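Local atomic coordinates of diaminopimelate decarboxylase (Phaeodactylum tricornutum, PDB entry 7JPJ), a protein that probably catalyses the pyridoxal phosphate-dependent decarboxylation of diaminopimelate, a step of lysine biosynthesis, and works as a dimer. Residues Q104-D109 with L128-E133; K219-C224 with K231-G236. All blocks are in the same frame, centred on the assembly; numbering follows the deposited sequence.

Both contacts lie in the pyridoxal-binding TIM-barrel domain, at separate places on its rim of helices: their centres are about 22 Å apart and their nearest atoms about 12 Å, without touching. They share no helix or strand. Contact 1, partly buried, sets the loop before helix 110-116 against helix 125-134 through one long arginine, and its loop also meets the second subunit. Contact 2 is core, with every touching residue buried; it seats the end of helix 210-222 on strand 232-234 around a methionine sulfur. Neither relies on hydrogen bonds between its segments. A charged, flat guanidinium does the reaching near the surface, whereas sulfur and aliphatic groups fill the interior between helix and barrel strand.

Contact 1: Q104-D109 with L128-E133; sequences QELPED and LERFGE
The loop 104-109 passes helix segment 128-133 at a distance, its backbone coming nearest where the CA atoms of Leu106 and Arg130 are 9.2 Å apart. In this pyridoxal-binding TIM barrel the loop leads from strand 99-101 into helix 110-116, and 128-133 belongs to helix 125-134, the next helix along the chain. The gap is bridged almost wholly by Arg130. Its chain bends at chi3 (63°), which carries the guanidinium over to the loop backbone. NH1 arrives 3.7 Å from Leu106 O, too far to count as a hydrogen bond, and 3.9 Å from Leu106 CB. NH2 reaches farther along the loop, 4.1 Å from Pro107 O, which it meets obliquely. The charged group is therefore laid beside backbone carbonyls without being gripped by them, and the carboxylate of Glu108 stays apart, with OE2 6.9 Å from Arg130 NH2; any attraction between these charges is probably weak. On the barrel side, Leu106 also packs on Leu120 of strand 119-122, while Arg130 touches Phe110 of helix 110-116. At the other end of the loop, Gln104 and Glu105 hydrogen-bond to Lys311 and His355 of the second subunit. Leu106 CD2 lies over one face of the Arg130 guanidinium, 4.2 Å from its plane and displaced from the centre of the group, while Glu108 CA sits at its edge.

Contact 2: K219-C224 with K231-G236; sequences KSLSFC and KTMNLG
This contact closes a beta-alpha-beta unit of the TIM barrel, in which strand 196-201 leads through helix 210-222 to the parallel strand 232-234. The end of the helix faces the strand where the CA atoms of Leu221 and Met233 stand 7.3 Å apart, and Met233 supplies most of the strand side of the contact. With CG anti to the backbone N (chi1 170°) and further bends at chi2 and chi3, its side chain brings SD up against the helix and folds CE back. SD is the centre of the packing: it meets Cys224 SG at 3.7 Å, sulfur against sulfur in an apolar contact, and lies 3.8 Å from Ser220 O. The methyl CE, turned back from SD, rests 3.9 Å from Ser220 CB. Nearer the strand, Met233 CG touches Leu221 CD2 at 4.2 Å, the two side chains running obliquely across each other. Leu235 adds its CD2 branch, 4.3 Å from Ser220 CB. An alanine in place of Met233 would remove the thioether and is likely to open a gap between helix and strand, leaving Cys224 SG and Ser220 CB without the sulfur and methyl they pack on. Ser220 meets the strand through its CB, while its hydroxyl hydrogen-bonds to Val216 O one helical turn back. Phe263 and Phe266 of helix 252-270 pack on Met233 and Cys224 respectively. At the last residue of the strand, Asn234 OD1 accepts a hydrogen bond from Gly236 N at 2.9 Å (N-H...O angle 151°); this Asx turn leads the chain out of the strand, and Asn234 ND2 is held by Glu279 OE1. A buried, apolar face between a barrel strand and the helix that precedes it is characteristic of the beta/alpha barrel.

Contact 1: Q104-D109 with L128-E133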
ATOM      1  N   GLN A 104     -16.944  -2.923   7.560  1.00 21.73           N
ATOM      2  CA  GLN A 104     -16.879  -1.691   8.334  1.00 21.99           C
ATOM      3  C   GLN A 104     -17.785  -0.608   7.770  1.00 22.29           C
ATOM      4  O   GLN A 104     -18.150   0.320   8.498  1.00 22.43           O
ATOM      5  CB  GLN A 104     -15.441  -1.165   8.381  1.00 21.60           C
ATOM      6  CG  GLN A 104     -14.497  -1.966   9.264  1.00 20.84           C
ATOM      7  CD  GLN A 104     -14.655  -1.638  10.737  1.00 20.39           C
ATOM      8  OE1 GLN A 104     -15.599  -2.086  11.383  1.00 20.36           O
ATOM      9  NE2 GLN A 104     -13.729  -0.853  11.274  1.00 19.66           N
ATOM     10  N   GLU A 105     -18.159  -0.713   6.496  1.00 22.26           N
ATOM     11  CA  GLU A 105     -18.942   0.304   5.795  1.00 22.19           C
ATOM     12  C   GLU A 105     -20.123  -0.391   5.125  1.00 21.80           C
ATOM     13  O   GLU A 105     -19.967  -1.019   4.073  1.00 21.18           O
ATOM     14  CB  GLU A 105     -18.077   1.044   4.778  1.00 21.74           C
ATOM     15  CG  GLU A 105     -18.826   1.971   3.838  1.00 21.24           C
ATOM     16  CD  GLU A 105     -17.920   2.557   2.770  1.00 20.03           C
ATOM     17  OE1 GLU A 105     -16.684   2.424   2.901  1.00 19.42           O
ATOM     18  OE2 GLU A 105     -18.438   3.152   1.800  1.00 19.47           O
ATOM     19  N   LEU A 106     -21.294  -0.288   5.735  1.00 23.95           N
ATOM     20  CA  LEU A 106     -22.494  -0.883   5.157  1.00 23.63           C
ATOM     21  C   LEU A 106     -22.857  -0.147   3.873  1.00 23.30           C
ATOM     22  O   LEU A 106     -23.093   1.067   3.913  1.00 23.65           O
ATOM     23  CB  LEU A 106     -23.649  -0.827   6.155  1.00 23.70           C
ATOM     24  CG  LEU A 106     -24.841  -1.750   5.889  1.00 23.45           C
ATOM     25  CD1 LEU A 106     -24.388  -3.191   5.743  1.00 23.19           C
ATOM     26  CD2 LEU A 106     -25.875  -1.623   6.996  1.00 23.55           C
ATOM     27  N   PRO A 107     -22.909  -0.822   2.727  1.00 26.16           N
ATOM     28  CA  PRO A 107     -23.176  -0.115   1.470  1.00 25.48           C
ATOM     29  C   PRO A 107     -24.596   0.423   1.416  1.00 25.75           C
ATOM     30  O   PRO A 107     -25.513  -0.101   2.055  1.00 26.21           O
ATOM     31  CB  PRO A 107     -22.949  -1.191   0.404  1.00 24.34           C
ATOM     32  CG  PRO A 107     -23.238  -2.470   1.109  1.00 24.72           C
ATOM     33  CD  PRO A 107     -22.764  -2.273   2.524  1.00 25.59           C
ATOM     34  N   GLU A 108     -24.772   1.489   0.629  1.00 32.52           N
ATOM     35  CA  GLU A 108     -26.087   2.103   0.504  1.00 32.88           C
ATOM     36  C   GLU A 108     -27.095   1.181  -0.170  1.00 32.53           C
ATOM     37  O   GLU A 108     -28.301   1.425  -0.066  1.00 33.48           O
ATOM     38  CB  GLU A 108     -25.991   3.422  -0.269  1.00 32.61           C
ATOM     39  CG  GLU A 108     -27.144   4.390   0.012  1.00 33.21           C
ATOM     40  CD  GLU A 108     -27.414   5.355  -1.138  1.00 33.70           C
ATOM     41  OE1 GLU A 108     -28.114   4.962  -2.098  1.00 34.55           O
ATOM     42  OE2 GLU A 108     -26.936   6.510  -1.077  1.00 32.97           O
ATOM     43  N   ASP A 109     -26.633   0.129  -0.850  1.00 28.65           N
ATOM     44  CA  ASP A 109     -27.505  -0.826  -1.522  1.00 28.66           C
ATOM     45  C   ASP A 109     -27.507  -2.186  -0.823  1.00 28.47           C
ATOM     46  O   ASP A 109     -27.610  -3.230  -1.476  1.00 27.94           O
ATOM     47  CB  ASP A 109     -27.096  -0.978  -2.987  1.00 28.01           C
ATOM     48  CG  ASP A 109     -25.723  -1.609  -3.149  1.00 26.98           C
ATOM     49  OD1 ASP A 109     -24.850  -1.359  -2.289  1.00 26.69           O
ATOM     50  OD2 ASP A 109     -25.518  -2.355  -4.133  1.00 26.74           O
ATOM     51  N   LEU A 128     -27.257  -2.585  12.498  1.00 22.44           N
ATOM     52  CA  LEU A 128     -28.434  -3.334  12.914  1.00 23.13           C
ATOM     53  C   LEU A 128     -29.690  -2.478  12.816  1.00 24.22           C
ATOM     54  O   LEU A 128     -30.733  -2.941  12.343  1.00 24.60           O
ATOM     55  CB  LEU A 128     -28.242  -3.850  14.340  1.00 23.96           C
ATOM     56  CG  LEU A 128     -29.163  -4.975  14.809  1.00 24.67           C
ATOM     57  CD1 LEU A 128     -29.049  -6.171  13.882  1.00 23.67           C
ATOM     58  CD2 LEU A 128     -28.830  -5.363  16.238  1.00 25.77           C
ATOM     59  N   GLU A 129     -29.604  -1.217  13.244  1.00 25.28           N
ATOM     60  CA  GLU A 129     -30.774  -0.348  13.203  1.00 26.65           C
ATOM     61  C   GLU A 129     -31.192  -0.049  11.768  1.00 26.44           C
ATOM     62  O   GLU A 129     -32.390  -0.020  11.461  1.00 27.38           O
ATOM     63  CB  GLU A 129     -30.494   0.945  13.966  1.00 27.68           C
ATOM     64  CG  GLU A 129     -30.452   0.773  15.475  1.00 28.86           C
ATOM     65  CD  GLU A 129     -30.019   2.036  16.192  1.00 30.21           C
ATOM     66  OE1 GLU A 129     -29.405   2.908  15.539  1.00 29.82           O
ATOM     67  OE2 GLU A 129     -30.297   2.159  17.403  1.00 31.67           O
ATOM     68  N   ARG A 130     -30.222   0.175  10.876  1.00 24.09           N
ATOM     69  CA  ARG A 130     -30.553   0.381   9.468  1.00 25.14           C
ATOM     70  C   ARG A 130     -31.189  -0.867   8.867  1.00 24.57           C
ATOM     71  O   ARG A 130     -32.140  -0.773   8.081  1.00 25.63           O
ATOM     72  CB  ARG A 130     -29.299   0.781   8.686  1.00 26.03           C
ATOM     73  CG  ARG A 130     -28.741   2.152   9.054  1.00 26.73           C
ATOM     74  CD  ARG A 130     -27.470   2.463   8.278  1.00 27.30           C
ATOM     75  NE  ARG A 130     -27.721   2.537   6.841  1.00 28.40           N
ATOM     76  CZ  ARG A 130     -26.769   2.597   5.916  1.00 28.08           C
ATOM     77  NH1 ARG A 130     -25.490   2.591   6.273  1.00 27.09           N
ATOM     78  NH2 ARG A 130     -27.097   2.660   4.631  1.00 28.54           N
ATOM     79  N   PHE A 131     -30.679  -2.046   9.230  1.00 24.67           N
ATOM     80  CA  PHE A 131     -31.296  -3.292   8.786  1.00 24.67           C
ATOM     81  C   PHE A 131     -32.702  -3.436   9.353  1.00 26.22           C
ATOM     82  O   PHE A 131     -33.643  -3.792   8.634  1.00 27.07           O
ATOM     83  CB  PHE A 131     -30.419  -4.476   9.200  1.00 23.59           C
ATOM     84  CG  PHE A 131     -30.853  -5.792   8.621  1.00 23.58           C
ATOM     85  CD1 PHE A 131     -30.381  -6.209   7.389  1.00 22.92           C
ATOM     86  CD2 PHE A 131     -31.725  -6.615   9.314  1.00 24.48           C
ATOM     87  CE1 PHE A 131     -30.773  -7.424   6.857  1.00 23.16           C
ATOM     88  CE2 PHE A 131     -32.121  -7.825   8.787  1.00 24.70           C
ATOM     89  CZ  PHE A 131     -31.644  -8.230   7.556  1.00 24.04           C
ATOM     90  N   GLY A 132     -32.866  -3.151  10.647  1.00 24.80           N
ATOM     91  CA  GLY A 132     -34.174  -3.288  11.267  1.00 26.52           C
ATOM     92  C   GLY A 132     -35.184  -2.274  10.761  1.00 28.04           C
ATOM     93  O   GLY A 132     -36.374  -2.578  10.644  1.00 29.55           O
ATOM     94  N   GLU A 133     -34.729  -1.053  10.466  1.00 28.17           N
ATOM     95  CA  GLU A 133     -35.618  -0.042   9.898  1.00 29.83           C
ATOM     96  C   GLU A 133     -36.200  -0.504   8.568  1.00 30.22           C
ATOM     97  O   GLU A 133     -37.364  -0.224   8.257  1.00 32.20           O
ATOM     98  CB  GLU A 133     -34.869   1.282   9.716  1.00 29.64           C
ATOM     99  CG  GLU A 133     -34.725   2.118  10.982  1.00 30.41           C
ATOM    100  CD  GLU A 133     -33.888   3.377  10.773  1.00 30.29           C
ATOM    101  OE1 GLU A 133     -33.727   4.148  11.744  1.00 31.15           O
ATOM    102  OE2 GLU A 133     -33.393   3.599   9.645  1.00 29.58           O
TER

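Contact 2: K219-C224 with K231-G236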
ATOM      1  N   LYS A 219     -15.887 -18.430  24.898  1.00 26.22           N
ATOM      2  CA  LYS A 219     -16.340 -17.066  25.151  1.00 26.76           C
ATOM      3  C   LYS A 219     -17.358 -16.615  24.109  1.00 25.92           C
ATOM      4  O   LYS A 219     -18.361 -15.978  24.448  1.00 26.06           O
ATOM      5  CB  LYS A 219     -15.143 -16.117  25.191  1.00 27.35           C
ATOM      6  CG  LYS A 219     -15.519 -14.659  25.379  1.00 27.76           C
ATOM      7  CD  LYS A 219     -14.657 -14.008  26.448  1.00 28.96           C
ATOM      8  CE  LYS A 219     -15.406 -12.874  27.135  1.00 28.99           C
ATOM      9  NZ  LYS A 219     -15.705 -13.187  28.565  1.00 31.80           N
ATOM     10  N   SER A 220     -17.121 -16.939  22.838  1.00 26.90           N
ATOM     11  CA  SER A 220     -18.053 -16.539  21.790  1.00 26.03           C
ATOM     12  C   SER A 220     -19.372 -17.295  21.891  1.00 25.30           C
ATOM     13  O   SER A 220     -20.430 -16.738  21.574  1.00 24.84           O
ATOM     14  CB  SER A 220     -17.422 -16.760  20.419  1.00 25.29           C
ATOM     15  OG  SER A 220     -16.121 -16.201  20.380  1.00 26.13           O
ATOM     16  N   LEU A 221     -19.328 -18.558  22.325  1.00 25.95           N
ATOM     17  CA  LEU A 221     -20.550 -19.345  22.448  1.00 25.23           C
ATOM     18  C   LEU A 221     -21.465 -18.806  23.540  1.00 25.92           C
ATOM     19  O   LEU A 221     -22.683 -19.011  23.479  1.00 25.47           O
ATOM     20  CB  LEU A 221     -20.207 -20.812  22.724  1.00 25.02           C
ATOM     21  CG  LEU A 221     -19.687 -21.639  21.540  1.00 23.96           C
ATOM     22  CD1 LEU A 221     -19.026 -22.919  22.016  1.00 24.17           C
ATOM     23  CD2 LEU A 221     -20.802 -21.953  20.555  1.00 22.69           C
ATOM     24  N   SER A 222     -20.907 -18.117  24.538  1.00 24.99           N
ATOM     25  CA  SER A 222     -21.736 -17.574  25.611  1.00 25.75           C
ATOM     26  C   SER A 222     -22.690 -16.507  25.095  1.00 25.48           C
ATOM     27  O   SER A 222     -23.753 -16.286  25.687  1.00 25.61           O
ATOM     28  CB  SER A 222     -20.861 -17.005  26.725  1.00 27.15           C
ATOM     29  OG  SER A 222     -20.033 -15.961  26.244  1.00 27.55           O
ATOM     30  N   PHE A 223     -22.335 -15.838  23.997  1.00 26.47           N
ATOM     31  CA  PHE A 223     -23.245 -14.889  23.373  1.00 26.10           C
ATOM     32  C   PHE A 223     -24.353 -15.576  22.587  1.00 25.01           C
ATOM     33  O   PHE A 223     -25.376 -14.943  22.304  1.00 24.80           O
ATOM     34  CB  PHE A 223     -22.463 -13.937  22.468  1.00 26.10           C
ATOM     35  CG  PHE A 223     -21.471 -13.091  23.211  1.00 27.38           C
ATOM     36  CD1 PHE A 223     -21.900 -12.066  24.036  1.00 28.07           C
ATOM     37  CD2 PHE A 223     -20.112 -13.329  23.097  1.00 27.75           C
ATOM     38  CE1 PHE A 223     -20.997 -11.293  24.728  1.00 28.95           C
ATOM     39  CE2 PHE A 223     -19.202 -12.556  23.788  1.00 28.86           C
ATOM     40  CZ  PHE A 223     -19.646 -11.537  24.604  1.00 29.48           C
ATOM     41  N   CYS A 224     -24.180 -16.853  22.234  1.00 26.68           N
ATOM     42  CA  CYS A 224     -25.235 -17.580  21.538  1.00 25.68           C
ATOM     43  C   CYS A 224     -26.388 -17.959  22.458  1.00 25.81           C
ATOM     44  O   CYS A 224     -27.482 -18.253  21.966  1.00 25.30           O
ATOM     45  CB  CYS A 224     -24.671 -18.834  20.874  1.00 24.80           C
ATOM     46  SG  CYS A 224     -23.442 -18.509  19.590  1.00 24.41           S
ATOM     47  N   LYS A 231     -28.456 -20.351  15.405  1.00 22.11           N
ATOM     48  CA  LYS A 231     -28.150 -21.716  15.014  1.00 21.65           C
ATOM     49  C   LYS A 231     -26.754 -21.883  14.435  1.00 20.80           C
ATOM     50  O   LYS A 231     -26.352 -23.020  14.162  1.00 20.70           O
ATOM     51  CB  LYS A 231     -29.181 -22.222  13.991  1.00 22.18           C
ATOM     52  CG  LYS A 231     -30.603 -22.249  14.529  1.00 23.44           C
ATOM     53  CD  LYS A 231     -31.616 -22.465  13.420  1.00 24.25           C
ATOM     54  CE  LYS A 231     -33.016 -22.653  13.981  1.00 25.74           C
ATOM     55  NZ  LYS A 231     -33.648 -23.900  13.466  1.00 26.95           N
ATOM     56  N   THR A 232     -26.003 -20.795  14.249  1.00 21.36           N
ATOM     57  CA  THR A 232     -24.686 -20.841  13.632  1.00 20.73           C
ATOM     58  C   THR A 232     -23.722 -19.963  14.415  1.00 21.48           C
ATOM     59  O   THR A 232     -24.082 -18.866  14.849  1.00 22.32           O
ATOM     60  CB  THR A 232     -24.739 -20.379  12.168  1.00 20.28           C
ATOM     61  OG1 THR A 232     -25.576 -21.264  11.417  1.00 20.10           O
ATOM     62  CG2 THR A 232     -23.356 -20.379  11.552  1.00 19.44           C
ATOM     63  N   MET A 233     -22.496 -20.454  14.591  1.00 21.11           N
ATOM     64  CA  MET A 233     -21.419 -19.714  15.236  1.00 21.93           C
ATOM     65  C   MET A 233     -20.264 -19.572  14.253  1.00 21.24           C
ATOM     66  O   MET A 233     -19.686 -20.575  13.821  1.00 20.53           O
ATOM     67  CB  MET A 233     -20.964 -20.421  16.515  1.00 22.66           C
ATOM     68  CG  MET A 233     -19.691 -19.862  17.137  1.00 23.81           C
ATOM     69  SD  MET A 233     -19.987 -18.508  18.289  1.00 25.44           S
ATOM     70  CE  MET A 233     -19.606 -17.089  17.265  1.00 25.30           C
ATOM     71  N   ASN A 234     -19.935 -18.328  13.898  1.00 21.03           N
ATOM     72  CA  ASN A 234     -18.838 -18.015  12.984  1.00 20.50           C
ATOM     73  C   ASN A 234     -17.635 -17.561  13.808  1.00 21.81           C
ATOM     74  O   ASN A 234     -17.649 -16.471  14.390  1.00 23.00           O
ATOM     75  CB  ASN A 234     -19.268 -16.940  11.986  1.00 20.16           C
ATOM     76  CG  ASN A 234     -18.240 -16.697  10.885  1.00 19.31           C
ATOM     77  OD1 ASN A 234     -17.046 -16.944  11.053  1.00 19.32           O
ATOM     78  ND2 ASN A 234     -18.711 -16.192   9.751  1.00 18.82           N
ATOM     79  N   LEU A 235     -16.592 -18.393  13.845  1.00 20.18           N
ATOM     80  CA  LEU A 235     -15.397 -18.131  14.641  1.00 21.80           C
ATOM     81  C   LEU A 235     -14.335 -17.330  13.900  1.00 22.01           C
ATOM     82  O   LEU A 235     -13.277 -17.057  14.476  1.00 23.77           O
ATOM     83  CB  LEU A 235     -14.787 -19.448  15.126  1.00 22.08           C
ATOM     84  CG  LEU A 235     -15.613 -20.231  16.146  1.00 22.37           C
ATOM     85  CD1 LEU A 235     -14.884 -21.503  16.567  1.00 22.92           C
ATOM     86  CD2 LEU A 235     -15.935 -19.363  17.352  1.00 23.66           C
ATOM     87  N   GLY A 236     -14.580 -16.959  12.644  1.00 21.74           N
ATOM     88  CA  GLY A 236     -13.658 -16.108  11.917  1.00 21.51           C
ATOM     89  C   GLY A 236     -12.434 -16.849  11.406  1.00 21.09           C
ATOM     90  O   GLY A 236     -12.409 -18.077  11.276  1.00 20.55           O
TER